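Enterobactin synthetase component F-related protein (Vibrio cholerae serotype O1, PDB 4OXI) probably activates glycine with ATP as an adenylation domain, and binds glycyl-adenosine-5'-phosphate, in a pathway that modifies lipopolysaccharide for antimicrobial peptide resistance. Local coordinates at residues V516-Q521 / W544-Q549; T485-V490 / S529-Q534. All blocks are in the same frame, centred on the assembly; numbering follows the deposited sequence.

Late in the chain, helix 480-491 supplies residues 485-490, the first half of interaction 2. Strands 496-500 and 512-516 follow. The end of the latter opens residues 516-521, the first half of interaction 1. Helix 524-531 then returns to helix 480-491, and residues 529-534 close interaction 2. Strand 543-546 comes last and closes interaction 1 beside strand 512-516. The two loops therefore cross rather than nest. Interaction 1 joins edge strand 543-546 to the middle strand 512-516 of a three-stranded sheet, and interaction 2 pairs two helices. W544 joins them, since its ring packs on C531 and V487.

Interaction 1: residues V516-Q521 / W544-Q549; sequences VDTHTQ and WYAIEQ
V516 and A546 form a parallel bridge between strands 512-516 and 543-546, their CA atoms 5.0 Å apart. Two backbone hydrogen bonds hold it. V516 N donates to Y545 O at 2.8 Å, and I547 N donates to V516 O at 2.9 Å. V516 thus uses its N-H and its carbonyl on the residues flanking its bridge partner, as parallel strands do. V516 O also takes a CA-H...O contact from A546 CA.

The side chains of V516 and A546 lie on one face of the sheet. V516 has CG1 anti to its carbonyl carbon (chi1 -59°); this leaves CG2 between the backbone N and that carbon, 3.5 Å from Y545 O. On that face V516 also touches W527 of helix 524-531.

Beyond the bridge the chains are joined less directly. T518 lays its methyl CG2 against the peptide link of I547 and E548, 3.6 Å from I547 C. The same methyl comes alongside CG of E548. A water spans the two chains here: it accepts from T518 N and donates to E548 O.

CB of D517 points away from 544-549. Its OD1 accepts from H519 N at 2.9 Å, on the anti side, 23° out of the carboxylate plane, which makes an Asx turn. Its OD2 accepts from S495 N. The turn starts the loop that leads to helix 524-531.

Direct backbone hydrogen bonding between the segments stops at I547, and the water carries the link one step further. The grip is mainly backbone to backbone, with T518 adding an apolar touch at the exposed end. The buried carboxylate of D517 meets backbone N-H groups with both oxygens, which would probably favour its charged form.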
loop_
_atom_site.group_PDB
_atom_site.type_symbol
_atom_site.label_atom_id
_atom_site.label_comp_id
_atom_site.label_asym_id
_atom_site.label_seq_id
_atom_site.Cartn_x
_atom_site.Cartn_y
_atom_site.Cartn_z
ATOM N N VAL A 516 13.234 -14.565 -24.686
ATOM C CA VAL A 516 13.448 -13.732 -25.863
ATOM C C VAL A 516 13.684 -14.636 -27.066
ATOM O O VAL A 516 13.992 -15.817 -26.912
ATOM C CB VAL A 516 14.636 -12.791 -25.676
ATOM C CG1 VAL A 516 14.402 -11.887 -24.463
ATOM C CG2 VAL A 516 15.929 -13.598 -25.511
ATOM N N ASP A 517 13.515 -14.100 -28.262
ATOM C CA ASP A 517 13.720 -14.913 -29.450
ATOM C C ASP A 517 15.206 -15.249 -29.638
ATOM O O ASP A 517 16.073 -14.734 -28.914
ATOM C CB ASP A 517 13.145 -14.207 -30.679
ATOM C CG ASP A 517 13.805 -12.873 -30.943
ATOM O OD1 ASP A 517 15.044 -12.842 -31.112
ATOM O OD2 ASP A 517 13.085 -11.851 -30.985
ATOM N N THR A 518 15.491 -16.109 -30.612
ATOM C CA THR A 518 16.845 -16.606 -30.851
ATOM C C THR A 518 17.629 -15.745 -31.847
ATOM O O THR A 518 18.766 -16.079 -32.193
ATOM C CB THR A 518 16.805 -18.053 -31.375
ATOM O OG1 THR A 518 15.844 -18.139 -32.438
ATOM C CG2 THR A 518 16.404 -19.022 -30.266
ATOM N N HIS A 519 17.039 -14.639 -32.296
ATOM C CA HIS A 519 17.679 -13.789 -33.307
ATOM C C HIS A 519 18.393 -12.585 -32.726
ATOM O O HIS A 519 19.065 -11.850 -33.445
ATOM C CB HIS A 519 16.648 -13.292 -34.316
ATOM C CG HIS A 519 15.838 -14.389 -34.913
ATOM N ND1 HIS A 519 14.483 -14.520 -34.688
ATOM C CD2 HIS A 519 16.197 -15.437 -35.694
ATOM C CE1 HIS A 519 14.039 -15.590 -35.325
ATOM N NE2 HIS A 519 15.058 -16.165 -35.940
ATOM N N THR A 520 18.232 -12.363 -31.428
ATOM C CA THR A 520 18.816 -11.190 -30.814
ATOM C C THR A 520 20.157 -11.578 -30.207
ATOM O O THR A 520 20.311 -12.688 -29.689
ATOM C CB THR A 520 17.855 -10.561 -29.768
ATOM O OG1 THR A 520 18.346 -9.273 -29.366
ATOM C CG2 THR A 520 17.712 -11.461 -28.553
ATOM N N GLN A 521 21.140 -10.687 -30.304
ATOM C CA GLN A 521 22.470 -10.995 -29.793
ATOM C C GLN A 521 22.434 -11.257 -28.293
ATOM O O GLN A 521 21.989 -10.415 -27.525
ATOM C CB GLN A 521 23.451 -9.865 -30.093
ATOM C CG GLN A 521 24.882 -10.244 -29.735
ATOM C CD GLN A 521 25.824 -9.059 -29.746
ATOM O OE1 GLN A 521 25.490 -7.988 -30.268
ATOM N NE2 GLN A 521 27.011 -9.241 -29.164
ATOM N N TRP A 544 16.779 -15.860 -17.838
ATOM C CA TRP A 544 16.596 -15.440 -19.218
ATOM C C TRP A 544 16.752 -16.646 -20.136
ATOM O O TRP A 544 17.691 -17.426 -19.986
ATOM C CB TRP A 544 17.635 -14.378 -19.554
ATOM C CG TRP A 544 17.533 -13.203 -18.660
ATOM C CD1 TRP A 544 17.862 -13.148 -17.335
ATOM C CD2 TRP A 544 17.061 -11.896 -19.013
ATOM N NE1 TRP A 544 17.614 -11.886 -16.840
ATOM C CE2 TRP A 544 17.126 -11.099 -17.852
ATOM C CE3 TRP A 544 16.595 -11.320 -20.197
ATOM C CZ2 TRP A 544 16.744 -9.758 -17.847
ATOM C CZ3 TRP A 544 16.217 -9.988 -20.187
ATOM C CH2 TRP A 544 16.293 -9.224 -19.025
ATOM N N TYR A 545 15.823 -16.805 -21.072
ATOM C CA TYR A 545 15.865 -17.915 -22.015
ATOM C C TYR A 545 15.763 -17.392 -23.451
ATOM O O TYR A 545 14.954 -16.498 -23.747
ATOM C CB TYR A 545 14.742 -18.921 -21.725
ATOM C CG TYR A 545 14.804 -19.540 -20.337
ATOM C CD1 TYR A 545 15.396 -20.779 -20.136
ATOM C CD2 TYR A 545 14.277 -18.884 -19.229
ATOM C CE1 TYR A 545 15.464 -21.356 -18.872
ATOM C CE2 TYR A 545 14.345 -19.450 -17.959
ATOM C CZ TYR A 545 14.940 -20.688 -17.790
ATOM O OH TYR A 545 15.021 -21.264 -16.542
ATOM N N ALA A 546 16.621 -17.918 -24.323
ATOM C CA ALA A 546 16.501 -17.692 -25.760
ATOM C C ALA A 546 15.759 -18.898 -26.323
ATOM O O ALA A 546 16.257 -20.031 -26.262
ATOM C CB ALA A 546 17.874 -17.549 -26.408
ATOM N N ILE A 547 14.555 -18.667 -26.838
ATOM C CA ILE A 547 13.695 -19.769 -27.252
ATOM C C ILE A 547 13.253 -19.539 -28.695
ATOM O O ILE A 547 13.008 -18.399 -29.096
ATOM C CB ILE A 547 12.481 -19.931 -26.282
ATOM C CG1 ILE A 547 11.746 -21.254 -26.520
ATOM C CG2 ILE A 547 11.522 -18.744 -26.388
ATOM C CD1 ILE A 547 10.661 -21.540 -25.490
ATOM N N GLU A 548 13.191 -20.611 -29.480
ATOM C CA GLU A 548 12.888 -20.499 -30.907
ATOM C C GLU A 548 11.493 -19.946 -31.160
ATOM O O GLU A 548 11.324 -19.044 -31.977
ATOM C CB GLU A 548 13.055 -21.855 -31.619
ATOM C CG GLU A 548 14.494 -22.323 -31.671
ATOM C CD GLU A 548 14.747 -23.454 -32.675
ATOM O OE1 GLU A 548 15.938 -23.790 -32.890
ATOM O OE2 GLU A 548 13.776 -24.003 -33.241
ATOM N N GLN A 549 10.505 -20.496 -30.457
ATOM C CA GLN A 549 9.103 -20.113 -30.620
ATOM C C GLN A 549 8.414 -20.052 -29.257
ATOM O O GLN A 549 8.674 -20.890 -28.387
ATOM C CB GLN A 549 8.355 -21.156 -31.466
ATOM C CG GLN A 549 8.997 -21.537 -32.795
ATOM C CD GLN A 549 8.418 -20.764 -33.976
ATOM O OE1 GLN A 549 8.037 -19.595 -33.852
ATOM N NE2 GLN A 549 8.349 -21.421 -35.128
HETATM O O HOH W 1 13.226 -16.971 -32.157
#

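Interaction 2: residues T485-V490 / S529-Q534; sequences TVVRRV and SQCKQQ
V490 and Q530 meet where helices 480-491 and 524-531 face each other. The two side chains run antiparallel alongside each other. CG1 of V490 lies 3.8 Å from CB of Q530 and 3.2 Å from its OE1.

C531 sets its sulfur among three valines. SG is 4.1 Å from CG1 of V486 and 4.2 Å from CG2 of V487, with CG2 of V490 also close. The sulfur points away from its own carbonyl carbon (chi1 -75°), which puts it in this apolar patch.

On the outer side, R489 NH1 is modelled as donating to Q534 OE1 at the guanidinium edge, but at 2.3 Å the bond is too short to trust in detail. The two planes are nearly coplanar, 19° apart. A bend at chi3 of R489 folds its chain back, with T485 O and V486 CA over one guanidinium face. On the other segment, CB of Q534 rests on CG1 of V486.

Further out, C531 touches V540. Both helices lie against the small sheet: V487 packs on V496 and I498 of strand 496-500, and W544 of strand 543-546 reaches both V487 and C531.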
loop_
_atom_site.group_PDB
_atom_site.type_symbol
_atom_site.label_atom_id
_atom_site.label_comp_id
_atom_site.label_asym_id
_atom_site.label_seq_id
_atom_site.Cartn_x
_atom_site.Cartn_y
_atom_site.Cartn_z
ATOM N N THR A 485 7.765 -4.405 -21.794
ATOM C CA THR A 485 8.114 -3.162 -22.475
ATOM C C THR A 485 9.566 -2.779 -22.235
ATOM O O THR A 485 10.276 -2.383 -23.163
ATOM C CB THR A 485 7.187 -2.021 -22.021
ATOM O OG1 THR A 485 5.870 -2.259 -22.537
ATOM C CG2 THR A 485 7.692 -0.665 -22.510
ATOM N N VAL A 486 10.009 -2.911 -20.987
ATOM C CA VAL A 486 11.392 -2.614 -20.617
ATOM C C VAL A 486 12.354 -3.628 -21.240
ATOM O O VAL A 486 13.397 -3.256 -21.781
ATOM C CB VAL A 486 11.573 -2.591 -19.070
ATOM C CG1 VAL A 486 13.055 -2.633 -18.689
ATOM C CG2 VAL A 486 10.859 -1.366 -18.446
ATOM N N VAL A 487 12.003 -4.910 -21.168
ATOM C CA VAL A 487 12.867 -5.958 -21.711
ATOM C C VAL A 487 12.985 -5.838 -23.239
ATOM O O VAL A 487 14.071 -6.018 -23.790
ATOM C CB VAL A 487 12.407 -7.372 -21.268
ATOM C CG1 VAL A 487 13.118 -8.452 -22.061
ATOM C CG2 VAL A 487 12.637 -7.566 -19.765
ATOM N N ARG A 488 11.876 -5.509 -23.909
ATOM C CA ARG A 488 11.885 -5.243 -25.353
ATOM C C ARG A 488 12.850 -4.124 -25.738
ATOM O O ARG A 488 13.617 -4.270 -26.693
ATOM C CB ARG A 488 10.486 -4.891 -25.873
ATOM C CG ARG A 488 9.673 -6.087 -26.310
ATOM C CD ARG A 488 8.322 -5.690 -26.919
ATOM N NE ARG A 488 7.473 -6.872 -26.998
ATOM C CZ ARG A 488 7.520 -7.760 -27.989
ATOM N NH1 ARG A 488 8.353 -7.577 -29.012
ATOM N NH2 ARG A 488 6.729 -8.831 -27.964
ATOM N N ARG A 489 12.786 -3.009 -25.011
ATOM C CA ARG A 489 13.680 -1.871 -25.236
ATOM C C ARG A 489 15.142 -2.274 -25.098
ATOM O O ARG A 489 15.967 -1.967 -25.955
ATOM C CB ARG A 489 13.410 -0.763 -24.213
ATOM C CG ARG A 489 12.385 0.275 -24.625
ATOM C CD ARG A 489 12.697 1.627 -23.966
ATOM N NE ARG A 489 12.948 1.509 -22.529
ATOM C CZ ARG A 489 12.005 1.593 -21.589
ATOM N NH1 ARG A 489 12.328 1.478 -20.308
ATOM N NH2 ARG A 489 10.738 1.799 -21.922
ATOM N N VAL A 490 15.447 -2.954 -23.996
ATOM C CA VAL A 490 16.813 -3.282 -23.628
ATOM C C VAL A 490 17.408 -4.371 -24.536
ATOM O O VAL A 490 18.580 -4.316 -24.893
ATOM C CB VAL A 490 16.881 -3.698 -22.143
ATOM C CG1 VAL A 490 18.232 -4.261 -21.802
ATOM C CG2 VAL A 490 16.548 -2.511 -21.234
ATOM N N SER A 529 21.976 -5.444 -16.441
ATOM C CA SER A 529 22.492 -4.163 -15.975
ATOM C C SER A 529 21.542 -3.009 -16.298
ATOM O O SER A 529 21.291 -2.150 -15.456
ATOM C CB SER A 529 23.878 -3.903 -16.571
ATOM O OG SER A 529 24.158 -2.518 -16.595
ATOM N N GLN A 530 21.013 -2.996 -17.515
ATOM C CA GLN A 530 20.070 -1.956 -17.917
ATOM C C GLN A 530 18.672 -2.087 -17.284
ATOM O O GLN A 530 18.066 -1.085 -16.929
ATOM C CB GLN A 530 19.983 -1.878 -19.442
ATOM C CG GLN A 530 21.295 -1.426 -20.071
ATOM C CD GLN A 530 21.286 -1.504 -21.585
ATOM O OE1 GLN A 530 20.273 -1.845 -22.203
ATOM N NE2 GLN A 530 22.422 -1.188 -22.193
ATOM N N CYS A 531 18.161 -3.308 -17.150
ATOM C CA CYS A 531 16.856 -3.507 -16.523
ATOM C C CYS A 531 16.797 -2.975 -15.088
ATOM O O CYS A 531 15.763 -2.454 -14.660
ATOM C CB CYS A 531 16.457 -4.979 -16.548
ATOM S SG CYS A 531 15.926 -5.529 -18.174
ATOM N N LYS A 532 17.908 -3.099 -14.360
ATOM C CA LYS A 532 17.973 -2.681 -12.957
ATOM C C LYS A 532 17.834 -1.167 -12.802
ATOM O O LYS A 532 17.510 -0.682 -11.722
ATOM C CB LYS A 532 19.271 -3.171 -12.304
ATOM C CG LYS A 532 19.299 -4.675 -12.068
ATOM C CD LYS A 532 20.688 -5.168 -11.644
ATOM C CE LYS A 532 20.672 -6.674 -11.358
ATOM N NZ LYS A 532 22.020 -7.233 -11.033
ATOM N N GLN A 533 18.077 -0.428 -13.882
ATOM C CA GLN A 533 17.895 1.018 -13.871
ATOM C C GLN A 533 16.466 1.433 -14.230
ATOM O O GLN A 533 16.129 2.607 -14.152
ATOM C CB GLN A 533 18.885 1.696 -14.834
ATOM C CG GLN A 533 20.341 1.271 -14.643
ATOM C CD GLN A 533 20.767 1.270 -13.181
ATOM O OE1 GLN A 533 20.425 2.185 -12.418
ATOM N NE2 GLN A 533 21.518 0.237 -12.779
ATOM N N GLN A 534 15.626 0.483 -14.626
ATOM C CA GLN A 534 14.299 0.842 -15.135
ATOM C C GLN A 534 13.158 0.100 -14.457
ATOM O O GLN A 534 11.991 0.407 -14.688
ATOM C CB GLN A 534 14.248 0.648 -16.659
ATOM C CG GLN A 534 15.194 1.594 -17.395
ATOM C CD GLN A 534 15.455 1.181 -18.832
ATOM O OE1 GLN A 534 14.521 1.026 -19.618
ATOM N NE2 GLN A 534 16.735 1.000 -19.185
#